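PDB 4W4T: MxaA from Stigmatella aurantiaca, which releases the carrier-bound product of the myxalamid PKS-NRPS assembly line by NADPH-dependent reduction to a primary alcohol, the work of the terminal reductase domain in this chain. Local coordinates for residues 64-70 and 102-108; 191-197 and 375-379; 207-211 and 223-227; 254-258 and 410-415. All blocks are in the same frame, centred on the assembly; numbering follows the deposited sequence.

Interaction 1: 64-70 and 102-108; sequences TGFLGAF and NLESYSL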
loop_
_atom_site.group_PDB
_atom_site.type_symbol
_atom_site.label_atom_id
_atom_site.label_comp_id
_atom_site.label_asym_id
_atom_site.label_seq_id
_atom_site.Cartn_x
_atom_site.Cartn_y
_atom_site.Cartn_z
ATOM N N THR A 64 -17.838 13.314 -10.602
ATOM C CA THR A 64 -16.425 13.684 -10.546
ATOM C C THR A 64 -15.482 12.503 -10.824
ATOM O O THR A 64 -14.263 12.651 -10.738
ATOM C CB THR A 64 -16.035 14.309 -9.175
ATOM O OG1 THR A 64 -16.242 13.356 -8.128
ATOM C CG2 THR A 64 -16.872 15.565 -8.882
ATOM N N GLY A 65 -16.044 11.344 -11.159
ATOM C CA GLY A 65 -15.230 10.177 -11.479
ATOM C C GLY A 65 -15.107 9.965 -12.986
ATOM O O GLY A 65 -15.520 10.809 -13.767
ATOM N N PHE A 66 -14.547 8.826 -13.390
ATOM C CA PHE A 66 -14.235 8.576 -14.802
ATOM C C PHE A 66 -15.499 8.237 -15.591
ATOM O O PHE A 66 -15.899 9.000 -16.474
ATOM C CB PHE A 66 -13.180 7.458 -14.905
ATOM C CG PHE A 66 -12.855 7.040 -16.318
ATOM C CD1 PHE A 66 -12.435 7.972 -17.259
ATOM C CD2 PHE A 66 -12.934 5.705 -16.687
ATOM C CE1 PHE A 66 -12.119 7.581 -18.562
ATOM C CE2 PHE A 66 -12.628 5.308 -17.984
ATOM C CZ PHE A 66 -12.223 6.248 -18.919
ATOM N N LEU A 67 -16.146 7.118 -15.270
ATOM C CA LEU A 67 -17.438 6.798 -15.891
ATOM C C LEU A 67 -18.442 7.940 -15.737
ATOM O O LEU A 67 -19.170 8.271 -16.671
ATOM C CB LEU A 67 -18.029 5.521 -15.295
ATOM C CG LEU A 67 -19.397 5.105 -15.854
ATOM C CD1 LEU A 67 -19.355 4.936 -17.373
ATOM C CD2 LEU A 67 -19.828 3.818 -15.185
ATOM N N GLY A 68 -18.467 8.540 -14.548
ATOM C CA GLY A 68 -19.409 9.615 -14.263
ATOM C C GLY A 68 -19.337 10.796 -15.217
ATOM O O GLY A 68 -20.363 11.375 -15.561
ATOM N N ALA A 69 -18.128 11.160 -15.635
ATOM C CA ALA A 69 -17.945 12.249 -16.593
ATOM C C ALA A 69 -18.667 11.957 -17.910
ATOM O O ALA A 69 -19.366 12.805 -18.451
ATOM C CB ALA A 69 -16.464 12.490 -16.843
ATOM N N PHE A 70 -18.496 10.740 -18.419
ATOM C CA PHE A 70 -19.095 10.359 -19.689
ATOM C C PHE A 70 -20.596 10.199 -19.552
ATOM O O PHE A 70 -21.354 10.607 -20.428
ATOM C CB PHE A 70 -18.434 9.073 -20.218
ATOM C CG PHE A 70 -16.998 9.263 -20.589
ATOM C CD1 PHE A 70 -16.004 9.214 -19.624
ATOM C CD2 PHE A 70 -16.644 9.534 -21.900
ATOM C CE1 PHE A 70 -14.679 9.414 -19.956
ATOM C CE2 PHE A 70 -15.323 9.733 -22.250
ATOM C CZ PHE A 70 -14.333 9.670 -21.285
ATOM N N ASN A 102 -13.438 18.055 -14.243
ATOM C CA ASN A 102 -13.429 16.618 -14.504
ATOM C C ASN A 102 -13.754 16.350 -15.964
ATOM O O ASN A 102 -13.052 15.591 -16.630
ATOM C CB ASN A 102 -14.424 15.879 -13.602
ATOM C CG ASN A 102 -14.295 14.361 -13.705
ATOM O OD1 ASN A 102 -13.199 13.826 -13.645
ATOM N ND2 ASN A 102 -15.422 13.669 -13.853
ATOM N N LEU A 103 -14.804 16.987 -16.472
ATOM C CA LEU A 103 -15.195 16.755 -17.855
ATOM C C LEU A 103 -14.137 17.296 -18.815
ATOM O O LEU A 103 -13.875 16.688 -19.857
ATOM C CB LEU A 103 -16.569 17.361 -18.150
ATOM C CG LEU A 103 -17.730 16.371 -17.944
ATOM C CD1 LEU A 103 -17.907 16.018 -16.470
ATOM C CD2 LEU A 103 -19.041 16.873 -18.541
ATOM N N GLU A 104 -13.508 18.412 -18.449
ATOM C CA GLU A 104 -12.453 19.003 -19.274
ATOM C C GLU A 104 -11.276 18.039 -19.432
ATOM O O GLU A 104 -10.662 17.965 -20.494
ATOM C CB GLU A 104 -11.982 20.339 -18.675
ATOM C CG GLU A 104 -12.872 21.528 -19.025
ATOM C CD GLU A 104 -12.490 22.824 -18.304
ATOM O OE1 GLU A 104 -11.668 22.802 -17.361
ATOM O OE2 GLU A 104 -13.010 23.879 -18.707
ATOM N N SER A 105 -10.981 17.277 -18.382
ATOM C CA SER A 105 -9.848 16.368 -18.404
ATOM C C SER A 105 -10.039 15.222 -19.402
ATOM O O SER A 105 -9.062 14.605 -19.825
ATOM C CB SER A 105 -9.587 15.807 -17.006
ATOM O OG SER A 105 -10.630 14.941 -16.604
ATOM N N TYR A 106 -11.285 14.955 -19.787
ATOM C CA TYR A 106 -11.581 13.894 -20.752
ATOM C C TYR A 106 -12.088 14.459 -22.067
ATOM O O TYR A 106 -12.687 13.745 -22.868
ATOM C CB TYR A 106 -12.598 12.908 -20.169
ATOM C CG TYR A 106 -12.122 12.318 -18.868
ATOM C CD1 TYR A 106 -10.942 11.579 -18.813
ATOM C CD2 TYR A 106 -12.829 12.513 -17.691
ATOM C CE1 TYR A 106 -10.483 11.049 -17.621
ATOM C CE2 TYR A 106 -12.383 11.983 -16.498
ATOM C CZ TYR A 106 -11.211 11.253 -16.463
ATOM O OH TYR A 106 -10.764 10.726 -15.271
ATOM N N SER A 107 -11.843 15.750 -22.277
ATOM C CA SER A 107 -12.281 16.452 -23.481
ATOM C C SER A 107 -13.775 16.334 -23.728
ATOM O O SER A 107 -14.210 16.238 -24.873
ATOM C CB SER A 107 -11.510 15.935 -24.702
ATOM O OG SER A 107 -10.127 16.141 -24.516
ATOM N N LEU A 108 -14.558 16.359 -22.648
ATOM C CA LEU A 108 -16.006 16.266 -22.747
ATOM C C LEU A 108 -16.706 17.602 -22.530
ATOM O O LEU A 108 -17.906 17.714 -22.775
ATOM C CB LEU A 108 -16.549 15.264 -21.733
ATOM C CG LEU A 108 -16.171 13.797 -21.934
ATOM C CD1 LEU A 108 -16.453 13.021 -20.656
ATOM C CD2 LEU A 108 -16.948 13.212 -23.105
#

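Interaction 2: 191-197 and 375-379; sequences VSVLPLG and RMVVC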
loop_
_atom_site.group_PDB
_atom_site.type_symbol
_atom_site.label_atom_id
_atom_site.label_comp_id
_atom_site.label_asym_id
_atom_site.label_seq_id
_atom_site.Cartn_x
_atom_site.Cartn_y
_atom_site.Cartn_z
ATOM N N VAL A 191 -19.461 -6.036 -12.311
ATOM C CA VAL A 191 -19.354 -7.485 -12.455
ATOM C C VAL A 191 -18.619 -8.084 -11.261
ATOM O O VAL A 191 -18.679 -9.291 -11.033
ATOM C CB VAL A 191 -18.634 -7.897 -13.760
ATOM C CG1 VAL A 191 -19.436 -7.426 -14.965
ATOM C CG2 VAL A 191 -17.200 -7.361 -13.776
ATOM N N SER A 192 -17.938 -7.246 -10.483
ATOM C CA SER A 192 -17.222 -7.760 -9.306
ATOM C C SER A 192 -18.137 -8.202 -8.159
ATOM O O SER A 192 -17.647 -8.683 -7.125
ATOM C CB SER A 192 -16.225 -6.722 -8.800
ATOM O OG SER A 192 -15.210 -6.551 -9.763
ATOM N N VAL A 193 -19.455 -8.067 -8.314
ATOM C CA VAL A 193 -20.353 -8.693 -7.347
ATOM C C VAL A 193 -20.434 -10.212 -7.564
ATOM O O VAL A 193 -21.045 -10.927 -6.759
ATOM C CB VAL A 193 -21.788 -8.102 -7.394
ATOM C CG1 VAL A 193 -21.738 -6.600 -7.235
ATOM C CG2 VAL A 193 -22.523 -8.504 -8.687
ATOM N N LEU A 194 -19.817 -10.682 -8.648
ATOM C CA LEU A 194 -19.825 -12.103 -9.036
ATOM C C LEU A 194 -18.543 -12.841 -8.636
ATOM O O LEU A 194 -17.456 -12.252 -8.617
ATOM C CB LEU A 194 -20.015 -12.237 -10.555
ATOM C CG LEU A 194 -21.227 -11.560 -11.193
ATOM C CD1 LEU A 194 -21.138 -11.651 -12.733
ATOM C CD2 LEU A 194 -22.525 -12.174 -10.690
ATOM N N PRO A 195 -18.658 -14.144 -8.338
ATOM C CA PRO A 195 -17.459 -14.934 -8.017
ATOM C C PRO A 195 -16.521 -15.059 -9.212
ATOM O O PRO A 195 -16.986 -15.103 -10.355
ATOM C CB PRO A 195 -18.025 -16.304 -7.638
ATOM C CG PRO A 195 -19.324 -16.394 -8.384
ATOM C CD PRO A 195 -19.877 -14.976 -8.381
ATOM N N LEU A 196 -15.219 -15.113 -8.935
ATOM C CA LEU A 196 -14.192 -15.272 -9.950
ATOM C C LEU A 196 -13.893 -16.743 -10.162
ATOM O O LEU A 196 -14.150 -17.555 -9.280
ATOM C CB LEU A 196 -12.908 -14.563 -9.528
ATOM C CG LEU A 196 -13.014 -13.114 -9.059
ATOM C CD1 LEU A 196 -11.680 -12.692 -8.460
ATOM C CD2 LEU A 196 -13.400 -12.221 -10.228
ATOM N N GLY A 197 -13.323 -17.085 -11.312
ATOM C CA GLY A 197 -12.818 -18.431 -11.505
ATOM C C GLY A 197 -13.776 -19.425 -12.148
ATOM O O GLY A 197 -13.400 -20.573 -12.395
ATOM N N ARG A 375 -7.520 -15.190 -11.110
ATOM C CA ARG A 375 -8.861 -15.566 -11.534
ATOM C C ARG A 375 -9.613 -14.319 -11.957
ATOM O O ARG A 375 -9.570 -13.305 -11.263
ATOM C CB ARG A 375 -9.641 -16.250 -10.402
ATOM C CG ARG A 375 -8.888 -17.343 -9.656
ATOM C CD ARG A 375 -9.417 -17.490 -8.226
ATOM N NE ARG A 375 -8.809 -18.633 -7.547
ATOM C CZ ARG A 375 -9.059 -18.983 -6.291
ATOM N NH1 ARG A 375 -9.918 -18.280 -5.562
ATOM N NH2 ARG A 375 -8.451 -20.040 -5.766
HETATM N N MSE A 376 -10.322 -14.399 -13.075
HETATM C CA MSE A 376 -11.184 -13.296 -13.492
HETATM C C MSE A 376 -12.581 -13.817 -13.815
HETATM O O MSE A 376 -12.789 -15.027 -13.912
HETATM C CB MSE A 376 -10.567 -12.570 -14.679
HETATM C CG MSE A 376 -9.224 -11.967 -14.311
HETATM SE SE MSE A 376 -8.433 -10.986 -15.781
HETATM C CE MSE A 376 -6.568 -10.980 -15.172
ATOM N N VAL A 377 -13.545 -12.913 -13.938
ATOM C CA VAL A 377 -14.905 -13.336 -14.221
ATOM C C VAL A 377 -15.210 -13.219 -15.710
ATOM O O VAL A 377 -14.742 -12.310 -16.386
ATOM C CB VAL A 377 -15.937 -12.515 -13.404
ATOM C CG1 VAL A 377 -15.788 -11.051 -13.687
ATOM C CG2 VAL A 377 -17.345 -12.979 -13.712
ATOM N N VAL A 378 -15.976 -14.173 -16.215
ATOM C CA VAL A 378 -16.458 -14.132 -17.584
ATOM C C VAL A 378 -17.969 -14.002 -17.539
ATOM O O VAL A 378 -18.623 -14.779 -16.850
ATOM C CB VAL A 378 -16.046 -15.394 -18.360
ATOM C CG1 VAL A 378 -16.479 -15.300 -19.812
ATOM C CG2 VAL A 378 -14.558 -15.592 -18.249
ATOM N N CYS A 379 -18.504 -13.016 -18.259
ATOM C CA CYS A 379 -19.925 -12.663 -18.210
ATOM C C CYS A 379 -20.607 -12.805 -19.551
ATOM O O CYS A 379 -20.038 -12.437 -20.583
ATOM C CB CYS A 379 -20.112 -11.216 -17.741
ATOM S SG CYS A 379 -19.618 -11.006 -16.061
#

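Interaction 3: 207-211 and 223-227; sequences PLEGP and WVAEK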
loop_
_atom_site.group_PDB
_atom_site.type_symbol
_atom_site.label_atom_id
_atom_site.label_comp_id
_atom_site.label_asym_id
_atom_site.label_seq_id
_atom_site.Cartn_x
_atom_site.Cartn_y
_atom_site.Cartn_z
ATOM N N PRO A 207 -29.289 -15.440 -10.277
ATOM C CA PRO A 207 -29.348 -14.900 -8.916
ATOM C C PRO A 207 -27.961 -14.776 -8.294
ATOM O O PRO A 207 -27.058 -15.557 -8.633
ATOM C CB PRO A 207 -30.188 -15.936 -8.162
ATOM C CG PRO A 207 -31.007 -16.589 -9.210
ATOM C CD PRO A 207 -30.142 -16.631 -10.431
ATOM N N LEU A 208 -27.786 -13.799 -7.408
ATOM C CA LEU A 208 -26.534 -13.655 -6.685
ATOM C C LEU A 208 -26.338 -14.820 -5.741
ATOM O O LEU A 208 -27.283 -15.255 -5.078
ATOM C CB LEU A 208 -26.497 -12.351 -5.882
ATOM C CG LEU A 208 -26.330 -11.036 -6.634
ATOM C CD1 LEU A 208 -26.509 -9.887 -5.652
ATOM C CD2 LEU A 208 -24.969 -10.976 -7.297
ATOM N N GLU A 209 -25.106 -15.310 -5.682
ATOM C CA GLU A 209 -24.714 -16.299 -4.687
ATOM C C GLU A 209 -24.490 -15.653 -3.338
ATOM O O GLU A 209 -24.615 -14.435 -3.184
ATOM C CB GLU A 209 -23.436 -17.024 -5.114
ATOM C CG GLU A 209 -23.600 -17.933 -6.301
ATOM C CD GLU A 209 -22.291 -18.585 -6.699
ATOM O OE1 GLU A 209 -21.364 -18.631 -5.862
ATOM O OE2 GLU A 209 -22.180 -19.021 -7.860
ATOM N N GLY A 210 -24.135 -16.476 -2.359
ATOM C CA GLY A 210 -23.861 -15.985 -1.023
ATOM C C GLY A 210 -22.580 -15.173 -0.952
ATOM O O GLY A 210 -21.757 -15.207 -1.875
ATOM N N PRO A 211 -22.393 -14.451 0.160
ATOM C CA PRO A 211 -21.308 -13.481 0.304
ATOM C C PRO A 211 -19.919 -14.112 0.400
ATOM O O PRO A 211 -18.939 -13.431 0.099
ATOM C CB PRO A 211 -21.667 -12.751 1.601
ATOM C CG PRO A 211 -22.473 -13.719 2.368
ATOM C CD PRO A 211 -23.270 -14.472 1.342
ATOM N N TRP A 223 -21.468 -6.055 -3.497
ATOM C CA TRP A 223 -22.427 -7.145 -3.352
ATOM C C TRP A 223 -23.554 -6.713 -2.401
ATOM O O TRP A 223 -24.740 -6.859 -2.700
ATOM C CB TRP A 223 -21.727 -8.394 -2.825
ATOM C CG TRP A 223 -22.604 -9.584 -2.624
ATOM C CD1 TRP A 223 -22.829 -10.602 -3.509
ATOM C CD2 TRP A 223 -23.351 -9.909 -1.442
ATOM N NE1 TRP A 223 -23.682 -11.535 -2.954
ATOM C CE2 TRP A 223 -24.011 -11.133 -1.686
ATOM C CE3 TRP A 223 -23.525 -9.281 -0.202
ATOM C CZ2 TRP A 223 -24.838 -11.739 -0.735
ATOM C CZ3 TRP A 223 -24.339 -9.887 0.745
ATOM C CH2 TRP A 223 -24.990 -11.102 0.469
ATOM N N VAL A 224 -23.175 -6.188 -1.247
ATOM C CA VAL A 224 -24.166 -5.727 -0.285
ATOM C C VAL A 224 -25.055 -4.624 -0.891
ATOM O O VAL A 224 -26.289 -4.653 -0.757
ATOM C CB VAL A 224 -23.475 -5.223 1.001
ATOM C CG1 VAL A 224 -24.484 -4.651 1.970
ATOM C CG2 VAL A 224 -22.712 -6.366 1.651
ATOM N N ALA A 225 -24.432 -3.645 -1.546
ATOM C CA ALA A 225 -25.194 -2.566 -2.179
ATOM C C ALA A 225 -26.224 -3.118 -3.169
ATOM O O ALA A 225 -27.390 -2.697 -3.167
ATOM C CB ALA A 225 -24.258 -1.587 -2.878
ATOM N N GLU A 226 -25.812 -4.073 -3.998
ATOM C CA GLU A 226 -26.749 -4.591 -4.993
ATOM C C GLU A 226 -27.876 -5.370 -4.325
ATOM O O GLU A 226 -29.010 -5.323 -4.793
ATOM C CB GLU A 226 -26.033 -5.465 -6.033
ATOM C CG GLU A 226 -26.724 -5.431 -7.402
ATOM C CD GLU A 226 -26.185 -6.495 -8.331
ATOM O OE1 GLU A 226 -25.223 -6.206 -9.062
ATOM O OE2 GLU A 226 -26.724 -7.617 -8.310
ATOM N N LYS A 227 -27.583 -6.063 -3.227
ATOM C CA LYS A 227 -28.645 -6.716 -2.442
ATOM C C LYS A 227 -29.688 -5.705 -1.961
ATOM O O LYS A 227 -30.895 -5.960 -2.040
ATOM C CB LYS A 227 -28.062 -7.466 -1.244
ATOM C CG LYS A 227 -27.191 -8.657 -1.625
ATOM C CD LYS A 227 -28.026 -9.818 -2.118
ATOM C CE LYS A 227 -28.552 -10.642 -0.960
ATOM N NZ LYS A 227 -29.317 -11.816 -1.481
HETATM O O HOH W 1 -27.618 -13.970 -2.197
#

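Interaction 4: 254-258 and 410-415; sequences GAWNT and LVHRGF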
loop_
_atom_site.group_PDB
_atom_site.type_symbol
_atom_site.label_atom_id
_atom_site.label_comp_id
_atom_site.label_asym_id
_atom_site.label_seq_id
_atom_site.Cartn_x
_atom_site.Cartn_y
_atom_site.Cartn_z
ATOM N N GLY A 254 -9.274 8.100 -26.713
ATOM C CA GLY A 254 -8.326 7.464 -25.818
ATOM C C GLY A 254 -8.393 7.985 -24.393
ATOM O O GLY A 254 -7.563 7.618 -23.556
ATOM N N ALA A 255 -9.363 8.852 -24.113
ATOM C CA ALA A 255 -9.485 9.446 -22.775
ATOM C C ALA A 255 -9.549 8.346 -21.734
ATOM O O ALA A 255 -10.373 7.443 -21.822
ATOM C CB ALA A 255 -10.707 10.335 -22.682
ATOM N N TRP A 256 -8.650 8.412 -20.765
ATOM C CA TRP A 256 -8.524 7.343 -19.789
ATOM C C TRP A 256 -7.805 7.843 -18.564
ATOM O O TRP A 256 -6.698 8.365 -18.640
ATOM C CB TRP A 256 -7.768 6.159 -20.380
ATOM C CG TRP A 256 -7.969 4.838 -19.695
ATOM C CD1 TRP A 256 -8.672 4.580 -18.550
ATOM C CD2 TRP A 256 -7.439 3.585 -20.132
ATOM N NE1 TRP A 256 -8.613 3.236 -18.255
ATOM C CE2 TRP A 256 -7.864 2.603 -19.213
ATOM C CE3 TRP A 256 -6.653 3.197 -21.221
ATOM C CZ2 TRP A 256 -7.519 1.255 -19.348
ATOM C CZ3 TRP A 256 -6.317 1.865 -21.359
ATOM C CH2 TRP A 256 -6.750 0.909 -20.422
ATOM N N ASN A 257 -8.454 7.675 -17.429
ATOM C CA ASN A 257 -7.895 8.053 -16.147
ATOM C C ASN A 257 -6.623 7.247 -15.806
ATOM O O ASN A 257 -6.706 6.047 -15.598
ATOM C CB ASN A 257 -8.988 7.861 -15.098
ATOM C CG ASN A 257 -8.454 7.840 -13.726
ATOM O OD1 ASN A 257 -7.722 8.738 -13.317
ATOM N ND2 ASN A 257 -8.783 6.789 -12.994
ATOM N N THR A 258 -5.456 7.894 -15.745
ATOM C CA THR A 258 -4.179 7.146 -15.661
ATOM C C THR A 258 -3.829 6.528 -14.306
ATOM O O THR A 258 -2.894 5.747 -14.213
ATOM C CB THR A 258 -2.967 8.021 -16.061
ATOM O OG1 THR A 258 -2.808 9.100 -15.131
ATOM C CG2 THR A 258 -3.111 8.560 -17.487
ATOM N N LEU A 410 -1.874 8.024 -23.889
ATOM C CA LEU A 410 -1.001 7.934 -22.731
ATOM C C LEU A 410 0.360 8.556 -22.993
ATOM O O LEU A 410 0.938 9.173 -22.101
ATOM C CB LEU A 410 -0.832 6.476 -22.291
ATOM C CG LEU A 410 -2.148 5.832 -21.854
ATOM C CD1 LEU A 410 -1.949 4.353 -21.578
ATOM C CD2 LEU A 410 -2.695 6.551 -20.629
ATOM N N VAL A 411 0.879 8.386 -24.211
ATOM C CA VAL A 411 2.143 9.024 -24.577
ATOM C C VAL A 411 1.958 10.540 -24.631
ATOM O O VAL A 411 2.768 11.287 -24.081
ATOM C CB VAL A 411 2.689 8.511 -25.935
ATOM C CG1 VAL A 411 3.853 9.370 -26.407
ATOM C CG2 VAL A 411 3.128 7.073 -25.815
ATOM N N HIS A 412 0.879 10.991 -25.264
ATOM C CA HIS A 412 0.639 12.417 -25.454
ATOM C C HIS A 412 0.501 13.129 -24.111
ATOM O O HIS A 412 0.923 14.277 -23.953
ATOM C CB HIS A 412 -0.611 12.640 -26.300
ATOM C CG HIS A 412 -0.964 14.083 -26.488
ATOM N ND1 HIS A 412 -0.254 14.922 -27.324
ATOM C CD2 HIS A 412 -1.954 14.839 -25.955
ATOM C CE1 HIS A 412 -0.790 16.127 -27.296
ATOM N NE2 HIS A 412 -1.826 16.103 -26.472
ATOM N N ARG A 413 -0.076 12.429 -23.140
ATOM C CA ARG A 413 -0.304 12.999 -21.821
ATOM C C ARG A 413 0.873 12.777 -20.886
ATOM O O ARG A 413 0.827 13.151 -19.722
ATOM C CB ARG A 413 -1.582 12.420 -21.222
ATOM C CG ARG A 413 -2.821 12.831 -21.991
ATOM C CD ARG A 413 -4.083 12.361 -21.309
ATOM N NE ARG A 413 -4.469 11.034 -21.768
ATOM C CZ ARG A 413 -4.907 10.064 -20.973
ATOM N NH1 ARG A 413 -5.007 10.271 -19.658
ATOM N NH2 ARG A 413 -5.248 8.890 -21.500
ATOM N N GLY A 414 1.936 12.169 -21.395
ATOM C CA GLY A 414 3.170 12.067 -20.637
ATOM C C GLY A 414 3.191 10.930 -19.632
ATOM O O GLY A 414 4.111 10.825 -18.830
ATOM N N PHE A 415 2.177 10.072 -19.681
ATOM C CA PHE A 415 2.114 8.920 -18.782
ATOM C C PHE A 415 3.108 7.831 -19.219
ATOM O O PHE A 415 3.733 7.167 -18.387
ATOM C CB PHE A 415 0.683 8.384 -18.734
ATOM C CG PHE A 415 0.487 7.252 -17.775
ATOM C CD1 PHE A 415 0.477 7.478 -16.408
ATOM C CD2 PHE A 415 0.294 5.961 -18.237
ATOM C CE1 PHE A 415 0.292 6.433 -15.522
ATOM C CE2 PHE A 415 0.105 4.918 -17.356
ATOM C CZ PHE A 415 0.106 5.157 -15.992
#

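Interaction 1: 64-70 and 102-108
The glycine-rich TGxxGxxG loop of the Rossmann fold, with Thr-64 and Gly-65 here, is clasped by Asn-102 near the end of helix 92-105. Asn-102 ND2 donates to Gly-65 O over 2.9 Å, nearly straight at 170° and in the plane of its own amide, and also binds Ala-63 O. Its CG lies opposite the backbone N (chi1 -172°), which carries the amide across to the loop. Gly-65 O takes Ala-69 N from the opposite face of its carbonyl plane, as Gly-65 stands at the N-cap position of helix 66-78. One turn along, Ala-69 CB is packed among Asn-102 ND2, Leu-103 CD1, Leu-108 CD1 and Tyr-106 CD2, the last at 3.7 Å. The edge of Phe-66 points at the face of Tyr-106 in a T-shaped pair, planes at 65°, with Phe-66 CD1 3.6 Å from Tyr-106 CZ. Leu-108 CD1 sits over the centre of the Phe-70 ring, 3.6 Å from its centroid, a CH-pi contact. A leucine in place of Phe-70 would probably lose the flat face on which Leu-108 CD1 rests and open a gap beside Tyr-106 CB. A Schellman turn at Ser-107 ends helix 92-105 and brings Leu-108 back. The loop that contacts NADPH in a crystal structure of this protein is thus gripped by an amide with two carbonyl partners, and the start of helix 66-78 by an aromatic cluster.

Interaction 2: 191-197 and 375-379
Leu-196 lies against the backbone of Arg-375, Met-376 and Val-377, and its atoms climb along that chain. CB meets Arg-375 CB at 3.8 Å; CG is next, 4.1 Å from Arg-375 O, and there the side chain forks. CD1 stays by the same carbonyl, 3.6 Å from Arg-375 O, while CD2 reaches on to Val-377 N at 3.8 Å, so the two branches straddle adjoining peptide groups. The main chains are tied by one weak bond, Gly-197 N to Met-376 O, long at 3.4 Å though nearly straight. Val-377 then turns its two methyls to different partners: CG1 to Val-191 CG2, and CG2, placed opposite the backbone N, to Leu-194 CD1 and Pro-195 O. Farther in, Cys-379 SG touches both Leu-194 CD1 and Val-191 CG1, 3.7 Å from each, and His-309 of strand 307-310 also touches both Leu-194 and Cys-379. The contact is therefore apolar inside and backbone-led at its exposed end. It is consistent with an extended short-chain dehydrogenase, where a Rossmann domain is joined by further C-terminal chain; here that late, extended segment packs on the loop that follows strand 185-188.

Interaction 3: 207-211 and 223-227
Trp-223 and Leu-208 bury the largest areas where the 207-211 loop folds over helix 217-234, the helix of the short-chain dehydrogenase fold that carries Tyr-218 and Lys-222, NADPH-binding residues in a crystal structure of this protein. The indole, set opposite the backbone N (chi1 180°), extends from the helix toward the loop. Its NE1 donates to Glu-209 O at 3.1 Å, a somewhat bent bond of 147°, with the oxygen lying close to the plane of the ring. One edge is thereby anchored, and both faces have neighbours. On one, Pro-211 lies over the six-membered ring, its CB 4.0 Å from the centroid in a CH-pi contact; on the other, CG of Lys-227, one turn on along the helix, rests toward the rim. Together the bond and the two covers fix the rotation of the indole, and Met-32 of helix 28-35 touches both Trp-223 and Pro-211.

Leu-208 comes at the helix next to the indole. Its CB lies 4.1 Å from Trp-223 NE1, and its CD1 ends between two side chains, 3.8 Å from Lys-227 CD and 3.5 Å from Glu-226 OE2. That carboxylate is already occupied: OE2 has salt bridges to Arg-243 and Arg-230, while OE1 is bonded to Ser-189 OG. Leu-208 thus lays a hydrocarbon cover beside the charge network of the buried Glu-226 without competing for it. Lys-227, its chain bent twice, brings NZ to within 2.8 Å of water 1, which in turn donates a hydrogen bond to Leu-208 O at 3.2 Å.

Interaction 4: 254-258 and 410-415
Thr-258 and Phe-415 bring the two backbones closest, CA atoms 7.2 Å apart, where helix 400-412 ends in a Schellman motif: Gly-414, at positive phi, lets Phe-415 N bond back to Leu-410 O and Gly-414 N to Val-411 O. The turn aims Arg-413 and Phe-415 at the 254-258 loop. Arg-413 spreads its guanidinium before the carbonyl of Trp-256. NH1 makes the stronger bond to Trp-256 O, 2.7 Å at 147°, and NH2 adds a weak one at 3.2 Å, so a single oxygen sits in the fork of two nitrogens. A bend at chi3 of -90° swings the group into this position, and NE is held by Ser-409 OG. Thr-258 fills the space between the arginine and the aromatic ring. Its CG2 touches Arg-413 NH1 at 3.4 Å and Leu-410 CD2 at 3.8 Å, while its CB lies over one face of the Phe-415 ring, toward the rim, 3.5 Å from CD1. Thr-258 O stands near the same ring, 3.5 Å from Phe-415 CE1. With an alanine at Phe-415, Thr-258 would probably be left without the ring face that its CB packs against, and Lys-267 without its cation-pi partner. The arginine-to-carbonyl bonds and the packing of the Thr-258 methyl lie side by side. Around them, helix 261-272 supplies Lys-267 and Cys-263 to Phe-415, and the ring of Trp-256 meets Tyr-406 of helix 400-412 and Phe-66 of helix 66-78, so the loop after strand 239-248 is wedged between the Rossmann core and the C-terminal helix.

Overall arrangement
The four contacts fall into two touching pairs; interaction 1 lies across the chain's centre from 2 and 3. Interactions 1 and 4 have centres 13 Å apart and touch directly: Tyr-106 OH lies 3.4 Å from Asn-257 CB, and Phe-66 CZ 3.6 Å from Ala-255 O, so the NADPH loop is linked through Phe-66 and the 254-258 loop to the end of helix 400-412. Interactions 2 and 3, also with centres 13 Å apart, meet at Val-193, whose CG2 is 3.7 Å from Leu-208 CD2; interaction 3 is nested in the loop that interaction 2 closes. Interaction 1 holds part of the NADPH site (Thr-64 to Leu-67), empty in this chain, while Val-191 of interaction 2 lies about 8 Å from Tyr-218, side chain to side chain.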